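Local coordinates for EreC (Klebsiella pneumoniae, PDB 6XCQ), which hydrolyses macrolide antibiotics such as erythromycin, probably by opening their lactone ring, and so gives the bacterium resistance to them, at residues N309-K312 / T313-F317; F343-G347 / S348-E352; D377-E380 / Q381-I384; R405-Q409 / S410-E414. The protein carries 1 engineered substitution. All blocks are in the same frame, centred on the assembly; numbering follows the deposited sequence. Where two conformers were deposited one is given.

Interaction 1 (N309-K312 / T313-F317). Engineered in segment 309-312: Asn309 (natural residue His).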
loop_
_atom_site.group_PDB
_atom_site.type_symbol
_atom_site.label_atom_id
_atom_site.label_comp_id
_atom_site.label_asym_id
_atom_site.label_seq_id
_atom_site.Cartn_x
_atom_site.Cartn_y
_atom_site.Cartn_z
ATOM N N ASN A 309 5.041 5.906 1.018
ATOM C CA ASN A 309 5.221 4.999 -0.115
ATOM C C ASN A 309 4.969 5.704 -1.444
ATOM O O ASN A 309 5.642 5.409 -2.437
ATOM C CB ASN A 309 4.287 3.780 -0.031
ATOM C CG ASN A 309 4.449 2.983 1.249
ATOM O OD1 ASN A 309 3.529 2.910 2.058
ATOM N ND2 ASN A 309 5.602 2.345 1.413
ATOM N N LEU A 310 4.005 6.621 -1.483
ATOM C CA LEU A 310 3.655 7.307 -2.718
ATOM C C LEU A 310 4.661 8.383 -3.099
ATOM O O LEU A 310 4.716 8.768 -4.275
ATOM C CB LEU A 310 2.274 7.953 -2.589
ATOM C CG LEU A 310 1.058 7.064 -2.313
ATOM C CD1 LEU A 310 -0.159 7.956 -2.207
ATOM C CD2 LEU A 310 0.857 6.060 -3.420
ATOM N N GLN A 311 5.416 8.892 -2.125
ATOM C CA GLN A 311 6.369 9.980 -2.339
ATOM C C GLN A 311 7.300 9.659 -3.502
ATOM O O GLN A 311 7.678 8.506 -3.701
ATOM C CB GLN A 311 7.181 10.184 -1.054
ATOM C CG GLN A 311 8.068 11.414 -1.027
ATOM C CD GLN A 311 8.597 11.708 0.361
ATOM O OE1 GLN A 311 7.848 11.718 1.348
ATOM N NE2 GLN A 311 9.895 11.944 0.448
ATOM N N LYS A 312 7.651 10.670 -4.300
ATOM C CA LYS A 312 8.456 10.410 -5.494
ATOM C C LYS A 312 9.935 10.722 -5.302
ATOM O O LYS A 312 10.717 10.541 -6.235
ATOM C CB LYS A 312 7.894 11.193 -6.691
ATOM C CG LYS A 312 6.418 10.876 -6.972
ATOM C CD LYS A 312 5.882 11.526 -8.254
ATOM C CE LYS A 312 5.736 13.027 -8.134
ATOM N NZ LYS A 312 4.961 13.585 -9.298
ATOM N N THR A 313 10.336 11.167 -4.120
ATOM C CA THR A 313 11.723 11.482 -3.788
ATOM C C THR A 313 12.136 10.639 -2.587
ATOM O O THR A 313 11.256 10.082 -1.905
ATOM C CB THR A 313 11.858 12.971 -3.468
ATOM O OG1 THR A 313 11.031 13.263 -2.332
ATOM C CG2 THR A 313 11.456 13.834 -4.678
ATOM N N PRO A 314 13.433 10.528 -2.277
ATOM C CA PRO A 314 13.846 9.671 -1.159
ATOM C C PRO A 314 13.239 10.099 0.171
ATOM O O PRO A 314 13.116 11.293 0.481
ATOM C CB PRO A 314 15.372 9.817 -1.151
ATOM C CG PRO A 314 15.709 10.091 -2.570
ATOM C CD PRO A 314 14.605 10.979 -3.060
ATOM N N VAL A 315 12.891 9.091 0.969
ATOM C CA VAL A 315 12.198 9.254 2.238
ATOM C C VAL A 315 13.195 9.045 3.367
ATOM O O VAL A 315 13.897 8.024 3.407
ATOM C CB VAL A 315 11.034 8.253 2.357
ATOM C CG1 VAL A 315 10.369 8.356 3.731
ATOM C CG2 VAL A 315 10.011 8.463 1.231
ATOM N N SER A 316 13.288 10.014 4.265
ATOM C CA SER A 316 14.007 9.834 5.522
ATOM C C SER A 316 12.995 9.837 6.658
ATOM O O SER A 316 12.325 10.847 6.890
ATOM C CB SER A 316 15.049 10.923 5.753
ATOM O OG SER A 316 15.559 10.790 7.070
ATOM N N PHE A 317 12.898 8.714 7.368
ATOM C CA PHE A 317 11.874 8.556 8.390
ATOM C C PHE A 317 12.286 7.475 9.384
ATOM O O PHE A 317 12.875 6.460 8.998
ATOM C CB PHE A 317 10.535 8.204 7.732
ATOM C CG PHE A 317 9.392 8.079 8.692
ATOM C CD1 PHE A 317 8.697 9.198 9.103
ATOM C CD2 PHE A 317 8.993 6.836 9.158
ATOM C CE1 PHE A 317 7.629 9.083 9.975
ATOM C CE2 PHE A 317 7.930 6.715 10.034
ATOM C CZ PHE A 317 7.250 7.838 10.442
#
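Gln311 and Val315 flank a sharp change of course: Gln311 is the first residue to leave helical geometry after helix 307-310, and by Val315 the chain has entered strand 315-317. Residues 309-312 and 313-317 form one continuous run, so this is a local contact round a turn. Gln311 carries it. With its CG trans to the backbone N (chi1 -171°) and the chain straight beyond, the amide extends across the turn it belongs to. Its NE2 donates to Thr313 OG1 at 3.3 Å, with the hydroxyl tilted 27° from the amide plane, and adds a weak bond to the carbonyl of the same residue, NE2 to Thr313 O being 3.3 Å. The flat carboxamide also lies against a methyl, Gln311 CD standing 3.6 Å from Val315 CG2. Thr313 OG1 is hydrogen-bonded in addition to the hydroxyl of Thr415, while Lys312 NZ forms a salt bridge with Asp422. A side-chain amide, not the backbone, thus links the residue leaving the helix to Thr313, mainly through its hydroxyl, with weaker help from its carbonyl. Thr313 N, by contrast, is buried with no hydrogen-bonding partner in the model.

Interaction 2 (F343-G347 / S348-E352)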
loop_
_atom_site.group_PDB
_atom_site.type_symbol
_atom_site.label_atom_id
_atom_site.label_comp_id
_atom_site.label_asym_id
_atom_site.label_seq_id
_atom_site.Cartn_x
_atom_site.Cartn_y
_atom_site.Cartn_z
ATOM N N PHE A 343 -1.774 13.156 1.818
ATOM C CA PHE A 343 -2.811 13.588 2.758
ATOM C C PHE A 343 -2.133 13.969 4.062
ATOM O O PHE A 343 -1.363 13.170 4.605
ATOM C CB PHE A 343 -3.826 12.478 3.074
ATOM C CG PHE A 343 -4.800 12.169 1.989
ATOM C CD1 PHE A 343 -4.497 12.389 0.649
ATOM C CD2 PHE A 343 -6.011 11.576 2.307
ATOM C CE1 PHE A 343 -5.410 12.052 -0.360
ATOM C CE2 PHE A 343 -6.924 11.242 1.308
ATOM C CZ PHE A 343 -6.618 11.486 -0.023
ATOM N N THR A 344 -2.442 15.148 4.596
ATOM C CA THR A 344 -1.937 15.503 5.914
ATOM C C THR A 344 -3.068 16.164 6.712
ATOM O O THR A 344 -4.229 16.142 6.302
ATOM C CB THR A 344 -0.673 16.366 5.804
ATOM O OG1 THR A 344 -0.085 16.485 7.108
ATOM C CG2 THR A 344 -0.988 17.747 5.229
ATOM N N HIS A 345 -2.741 16.723 7.878
ATOM C CA HIS A 345 -3.795 17.183 8.779
ATOM C C HIS A 345 -3.254 18.229 9.736
ATOM O O HIS A 345 -2.044 18.344 9.952
ATOM C CB HIS A 345 -4.388 16.016 9.587
ATOM C CG HIS A 345 -3.431 15.462 10.593
ATOM N ND1 HIS A 345 -3.365 15.923 11.894
ATOM C CD2 HIS A 345 -2.467 14.514 10.477
ATOM C CE1 HIS A 345 -2.414 15.271 12.541
ATOM N NE2 HIS A 345 -1.848 14.412 11.702
ATOM N N LEU A 346 -4.187 18.962 10.350
ATOM C CA LEU A 346 -3.871 20.032 11.290
ATOM C C LEU A 346 -4.190 19.668 12.737
ATOM O O LEU A 346 -4.179 20.551 13.603
ATOM C CB LEU A 346 -4.620 21.317 10.903
ATOM C CG LEU A 346 -4.425 21.849 9.487
ATOM C CD1 LEU A 346 -5.109 23.203 9.337
ATOM C CD2 LEU A 346 -2.940 21.977 9.144
ATOM N N GLY A 347 -4.446 18.395 13.029
ATOM C CA GLY A 347 -4.801 18.005 14.380
ATOM C C GLY A 347 -3.619 18.047 15.330
ATOM O O GLY A 347 -2.456 18.002 14.932
ATOM N N SER A 348 -3.925 18.138 16.630
ATOM C CA SER A 348 -2.864 18.185 17.625
ATOM C C SER A 348 -2.354 16.797 17.972
ATOM O O SER A 348 -1.238 16.668 18.480
ATOM C CB SER A 348 -3.345 18.891 18.902
ATOM O OG SER A 348 -4.399 18.157 19.500
ATOM N N THR A 349 -3.136 15.763 17.687
ATOM C CA THR A 349 -2.755 14.389 17.954
ATOM C C THR A 349 -2.944 13.559 16.692
ATOM O O THR A 349 -3.599 13.976 15.730
ATOM C CB THR A 349 -3.583 13.790 19.099
ATOM O OG1 THR A 349 -4.958 13.744 18.703
ATOM C CG2 THR A 349 -3.465 14.636 20.379
ATOM N N VAL A 350 -2.383 12.357 16.717
ATOM C CA VAL A 350 -2.454 11.441 15.582
ATOM C C VAL A 350 -2.336 10.024 16.132
ATOM O O VAL A 350 -1.655 9.815 17.153
ATOM C CB VAL A 350 -1.355 11.780 14.555
ATOM C CG1 VAL A 350 0.061 11.451 15.101
ATOM C CG2 VAL A 350 -1.598 11.115 13.241
ATOM N N PRO A 351 -3.017 9.038 15.551
ATOM C CA PRO A 351 -2.754 7.650 15.948
ATOM C C PRO A 351 -1.347 7.266 15.538
ATOM O O PRO A 351 -0.915 7.525 14.412
ATOM C CB PRO A 351 -3.808 6.838 15.180
ATOM C CG PRO A 351 -4.772 7.831 14.632
ATOM C CD PRO A 351 -4.042 9.118 14.494
ATOM N N GLU A 352 -0.624 6.664 16.459
ATOM C CA GLU A 352 0.734 6.231 16.199
ATOM C C GLU A 352 0.840 4.750 16.532
ATOM O O GLU A 352 0.079 4.227 17.353
ATOM C CB GLU A 352 1.732 7.062 17.025
ATOM C CG GLU A 352 3.215 6.687 16.847
ATOM C CD GLU A 352 3.710 6.858 15.421
ATOM O OE1 GLU A 352 3.378 5.991 14.577
ATOM O OE2 GLU A 352 4.436 7.853 15.151
#
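His345 faces Val350 across the bend that carries the chain out of strand 338-345 and into strand 349-354, a contact between residues five apart. From CB, which points toward residues 348-352, the first torsion (chi1 69°) sets CG between the backbone N and the carbonyl carbon and brings the imidazole over the bend. ND1 looks forward along the chain: it accepts from Gly347 N at 2.9 Å, the donor lying close to the ring plane (14° out of it), and Gly347 CA is at the same ring's edge. CE1, the next atom round, comes to 3.6 Å from Thr349 O by an oblique approach. At the tip NE2 packs on a methyl, 3.6 Å from Val350 CG2; the two side chains cross at about a right angle. The bond to Gly347 N should restrain rotation of the ring, an example of a histidine bracing the turn that follows it. Arg407 NH1 holds the same bend through the carbonyl oxygens of His345 and Gly347. Strand 338-345 belongs to the large mixed sheet, where His345 touches Val427 of strand 423-427 and Phe343 packs on helix 73-90, whereas strand 349-354 pairs with strand 365-370 in a separate two-stranded antiparallel sheet.

Interaction 3 (D377-E380 / Q381-I384)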
loop_
_atom_site.group_PDB
_atom_site.type_symbol
_atom_site.label_atom_id
_atom_site.label_comp_id
_atom_site.label_asym_id
_atom_site.label_seq_id
_atom_site.Cartn_x
_atom_site.Cartn_y
_atom_site.Cartn_z
ATOM N N ASP A 377 8.310 26.437 7.946
ATOM C CA ASP A 377 8.610 25.761 6.685
ATOM C C ASP A 377 7.910 24.410 6.592
ATOM O O ASP A 377 8.453 23.453 6.035
ATOM C CB ASP A 377 10.115 25.607 6.499
ATOM C CG ASP A 377 10.783 24.883 7.648
ATOM O OD1 ASP A 377 10.087 24.322 8.529
ATOM O OD2 ASP A 377 12.028 24.875 7.665
ATOM N N SER A 378 6.703 24.296 7.137
ATOM C CA SER A 378 5.938 23.067 7.003
ATOM C C SER A 378 4.824 23.228 5.969
ATOM O O SER A 378 4.346 24.335 5.698
ATOM C CB SER A 378 5.374 22.637 8.356
ATOM O OG SER A 378 4.254 23.411 8.722
ATOM N N MET A 379 4.447 22.113 5.344
ATOM C CA MET A 379 3.299 22.149 4.441
ATOM C C MET A 379 2.031 22.523 5.203
ATOM O O MET A 379 1.148 23.201 4.669
ATOM C CB MET A 379 3.134 20.800 3.745
ATOM C CG MET A 379 1.917 20.720 2.816
ATOM S SD MET A 379 1.892 21.930 1.462
ATOM C CE MET A 379 3.428 21.581 0.674
ATOM N N GLU A 380 1.930 22.078 6.455
ATOM C CA GLU A 380 0.779 22.417 7.284
ATOM C C GLU A 380 0.638 23.924 7.456
ATOM O O GLU A 380 -0.479 24.455 7.447
ATOM C CB GLU A 380 0.906 21.726 8.648
ATOM C CG GLU A 380 0.738 20.186 8.569
ATOM C CD GLU A 380 1.949 19.448 7.998
ATOM O OE1 GLU A 380 3.073 20.000 8.042
ATOM O OE2 GLU A 380 1.774 18.297 7.516
ATOM N N GLN A 381 1.758 24.635 7.619
ATOM C CA GLN A 381 1.660 26.079 7.796
ATOM C C GLN A 381 1.214 26.752 6.514
ATOM O O GLN A 381 0.443 27.727 6.544
ATOM C CB GLN A 381 2.994 26.663 8.251
ATOM C CG GLN A 381 2.906 28.168 8.510
ATOM C CD GLN A 381 2.008 28.485 9.683
ATOM O OE1 GLN A 381 2.229 28.002 10.785
ATOM N NE2 GLN A 381 0.985 29.296 9.448
ATOM N N TYR A 382 1.709 26.256 5.380
ATOM C CA TYR A 382 1.281 26.766 4.083
ATOM C C TYR A 382 -0.223 26.619 3.909
ATOM O O TYR A 382 -0.895 27.542 3.438
ATOM C CB TYR A 382 2.024 26.011 2.985
ATOM C CG TYR A 382 1.707 26.430 1.566
ATOM C CD1 TYR A 382 2.423 27.449 0.944
ATOM C CD2 TYR A 382 0.718 25.781 0.836
ATOM C CE1 TYR A 382 2.149 27.820 -0.357
ATOM C CE2 TYR A 382 0.439 26.141 -0.465
ATOM C CZ TYR A 382 1.159 27.155 -1.058
ATOM O OH TYR A 382 0.878 27.512 -2.351
ATOM N N ILE A 383 -0.764 25.450 4.266
ATOM C CA ILE A 383 -2.211 25.238 4.251
ATOM C C ILE A 383 -2.906 26.281 5.111
ATOM O O ILE A 383 -3.915 26.873 4.705
ATOM C CB ILE A 383 -2.552 23.814 4.733
ATOM C CG1 ILE A 383 -2.033 22.766 3.748
ATOM C CG2 ILE A 383 -4.056 23.666 4.956
ATOM C CD1 ILE A 383 -2.630 22.872 2.383
ATOM N N ILE A 384 -2.380 26.520 6.316
ATOM C CA ILE A 384 -2.977 27.526 7.196
ATOM C C ILE A 384 -2.949 28.900 6.537
ATOM O O ILE A 384 -3.942 29.637 6.565
ATOM C CB ILE A 384 -2.267 27.542 8.565
ATOM C CG1 ILE A 384 -2.525 26.238 9.323
ATOM C CG2 ILE A 384 -2.764 28.698 9.398
ATOM C CD1 ILE A 384 -1.633 26.073 10.550
#
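An N-cap opens helix 379-387, and Ser378 supplies it. Its hydroxyl lies between the backbone N and the carbonyl carbon of its own residue (chi1 77°), a torsion that carries OG over the first turn. There it accepts from Gln381 N at 3.0 Å, with an N-H...O angle of 148°, and meets Gln381 CB alongside. The same Gln381 N makes a weak second bond to Ser378 O. Regular helical bonding follows at once: Tyr382 N donates to Ser378 O over 3.3 Å, Ile383 N to Met379 O over 3.0 Å and Ile384 N to Glu380 O, also over 3.0 Å. On one flank Met379 and Tyr382 run side by side in the same direction. Bends at chi2 and chi3 of Met379 lay its sulfur beside the aromatic ring, SD being 4.1 Å from Tyr382 CD2 and 5.0 Å from the ring centroid. This Met-aromatic contact is oblique, 51° off the ring normal. A bend at chi2 folds the Glu380 carboxylate back toward the start of the helix, and its OE2 is hydrogen-bonded to Thr344 OG1 and to the backbone N of Arg407. Ser378 OG has a further partner in Arg375 O, to which it can donate while accepting from Gln381 N. The serine hydroxyl therefore serves both directions, fastening the approach to the helix as well as its first turn. A carboxylate so near the N-terminus would probably be stabilised by the helix dipole, and its bonds to strand residues couple this helix start to the sheet and the hairpin.

Interaction 4 (R405-Q409 / S410-E414)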
loop_
_atom_site.group_PDB
_atom_site.type_symbol
_atom_site.label_atom_id
_atom_site.label_comp_id
_atom_site.label_asym_id
_atom_site.label_seq_id
_atom_site.Cartn_x
_atom_site.Cartn_y
_atom_site.Cartn_z
ATOM N N ARG A 405 8.783 20.556 4.847
ATOM C CA ARG A 405 8.526 19.385 5.664
ATOM C C ARG A 405 7.024 19.156 5.767
ATOM O O ARG A 405 6.224 20.081 5.596
ATOM C CB ARG A 405 9.179 19.503 7.060
ATOM C CG ARG A 405 8.784 20.706 7.896
ATOM C CD ARG A 405 9.729 20.870 9.098
ATOM N NE ARG A 405 10.881 21.712 8.784
ATOM C CZ ARG A 405 12.123 21.262 8.634
ATOM N NH1 ARG A 405 12.389 19.973 8.779
ATOM N NH2 ARG A 405 13.100 22.103 8.341
ATOM N N MET A 406 6.644 17.895 5.998
ATOM C CA MET A 406 5.240 17.525 6.129
ATOM C C MET A 406 5.121 16.443 7.190
ATOM O O MET A 406 6.006 15.596 7.325
ATOM C CB MET A 406 4.655 17.036 4.788
ATOM C CG MET A 406 3.157 16.715 4.827
ATOM S SD MET A 406 2.453 16.648 3.155
ATOM C CE MET A 406 3.566 15.468 2.396
ATOM N N ARG A 407 4.014 16.466 7.927
ATOM C CA ARG A 407 3.807 15.471 8.968
ATOM C C ARG A 407 3.779 14.066 8.367
ATOM O O ARG A 407 3.308 13.848 7.253
ATOM C CB ARG A 407 2.507 15.745 9.718
ATOM C CG ARG A 407 2.562 17.050 10.547
ATOM C CD ARG A 407 1.215 17.394 11.104
ATOM N NE ARG A 407 1.332 18.092 12.386
ATOM C CZ ARG A 407 0.302 18.521 13.098
ATOM N NH1 ARG A 407 -0.934 18.350 12.647
ATOM N NH2 ARG A 407 0.511 19.103 14.271
ATOM N N SER A 408 4.291 13.110 9.125
ATOM C CA SER A 408 4.230 11.716 8.718
ATOM C C SER A 408 4.237 10.914 10.009
ATOM O O SER A 408 5.194 11.011 10.783
ATOM C CB SER A 408 5.416 11.372 7.810
ATOM O OG SER A 408 5.485 9.987 7.527
ATOM N N GLN A 409 3.162 10.177 10.267
ATOM C CA GLN A 409 2.934 9.543 11.584
ATOM C C GLN A 409 2.998 10.662 12.630
ATOM O O GLN A 409 2.465 11.753 12.384
ATOM C CB GLN A 409 3.910 8.398 11.806
ATOM C CG GLN A 409 3.749 7.228 10.835
ATOM C CD GLN A 409 2.356 6.631 10.850
ATOM O OE1 GLN A 409 1.716 6.538 9.808
ATOM N NE2 GLN A 409 1.891 6.184 12.033
ATOM N N SER A 410 3.651 10.454 13.773
ATOM C CA SER A 410 3.813 11.508 14.768
ATOM C C SER A 410 5.069 12.340 14.542
ATOM O O SER A 410 5.399 13.172 15.388
ATOM C CB SER A 410 3.823 10.925 16.187
ATOM O OG SER A 410 4.900 10.031 16.380
ATOM N N ALA A 411 5.748 12.159 13.407
ATOM C CA ALA A 411 6.938 12.933 13.077
ATOM C C ALA A 411 6.693 13.759 11.818
ATOM O O ALA A 411 5.549 14.127 11.538
ATOM C CB ALA A 411 8.144 11.999 12.900
ATOM N N SER A 412 7.762 14.080 11.076
ATOM C CA SER A 412 7.679 14.719 9.764
ATOM C C SER A 412 8.756 14.157 8.840
ATOM O O SER A 412 9.750 13.591 9.289
ATOM C CB SER A 412 7.829 16.254 9.832
ATOM O OG SER A 412 6.769 16.869 10.549
ATOM N N VAL A 413 8.544 14.309 7.536
ATOM C CA VAL A 413 9.581 14.069 6.542
ATOM C C VAL A 413 9.932 15.417 5.931
ATOM O O VAL A 413 9.108 16.333 5.901
ATOM C CB VAL A 413 9.162 13.059 5.443
ATOM C CG1 VAL A 413 8.691 11.758 6.065
ATOM C CG2 VAL A 413 8.091 13.646 4.540
ATOM N N GLU A 414 11.163 15.544 5.454
ATOM C CA GLU A 414 11.613 16.750 4.772
ATOM C C GLU A 414 12.091 16.388 3.379
ATOM O O GLU A 414 12.818 15.409 3.202
ATOM C CB GLU A 414 12.739 17.440 5.541
ATOM C CG GLU A 414 13.428 18.536 4.731
ATOM C CD GLU A 414 14.184 19.550 5.593
ATOM O OE1 GLU A 414 14.491 19.226 6.770
ATOM O OE2 GLU A 414 14.466 20.669 5.082
HETATM O O HOH W 1 15.898 21.902 7.675
HETATM O O HOH W 2 3.345 14.287 12.874
#
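Arg405 and Glu414 form the outer rung of a beta hairpin, and their flat ends meet steeply, the guanidinium and carboxylate planes 77° apart. In the modelled conformer, one of two for Arg405, NH1 reaches Glu414 OE1 at 3.0 Å, a salt bridge whose hydrogen bond is weak. Water 1, at the guanidinium edge, supplements it by accepting from Arg405 NH2 and donating to Glu414 OE1. This pairing, water included, holds for that conformer and may be only partly populated. The bend at chi3 (90°) turns the guanidinium so that NE faces another acid, Asp377. The opposite face of the hairpin is quieter: Ser408 and Val413 meet diagonally, CB of the serine 3.7 Å from CG1 of the valine. At the rung between, Arg407 and Ser412 diverge, although both are tied to Asp372. The backbone frame is antiparallel, with Met406 and Val413 a hydrogen-bonded pair at 2.9 Å for Met406 N to Val413 O. A type II' turn from Ser408 to Ala411 closes it, Gln409 taking the positive phi (55°). Water 2 bridges the turn, donating to Gln409 O at 2.7 Å and to Ala411 O at 2.6 Å. The hairpin thus exemplifies a tight two-residue reversal with a charged open end. Phe317 of strand 315-317 packs on Ser408, Gln409 and Val413; Met406 lies against Ala342 and Thr344 of strand 338-345 and against helix 379-387.

The hairpin of interaction 4 is the hub, its centre about 10, 11 and 12 Å from the centres of interactions 2, 1 and 3. Interaction 2 joins it through Val350 CG1, 3.6 Å from Gln409 O, and through a probable hydrogen bond between Glu352 and Ser410. Interaction 3 docks by backbone, Met379 N to Arg405 O at 2.7 Å. Interaction 1 adds packing, with Phe317 CE1 3.2 Å from Ser408 O, but stays about 5 Å from interaction 2 at the nearest atoms. Interactions 1 and 4 also converge on His306: its backbone N is weakly bonded to OD1 of Asn309, an engineered replacement for histidine, and its NE2 is hydrogen-bonded to Gln409 OE1.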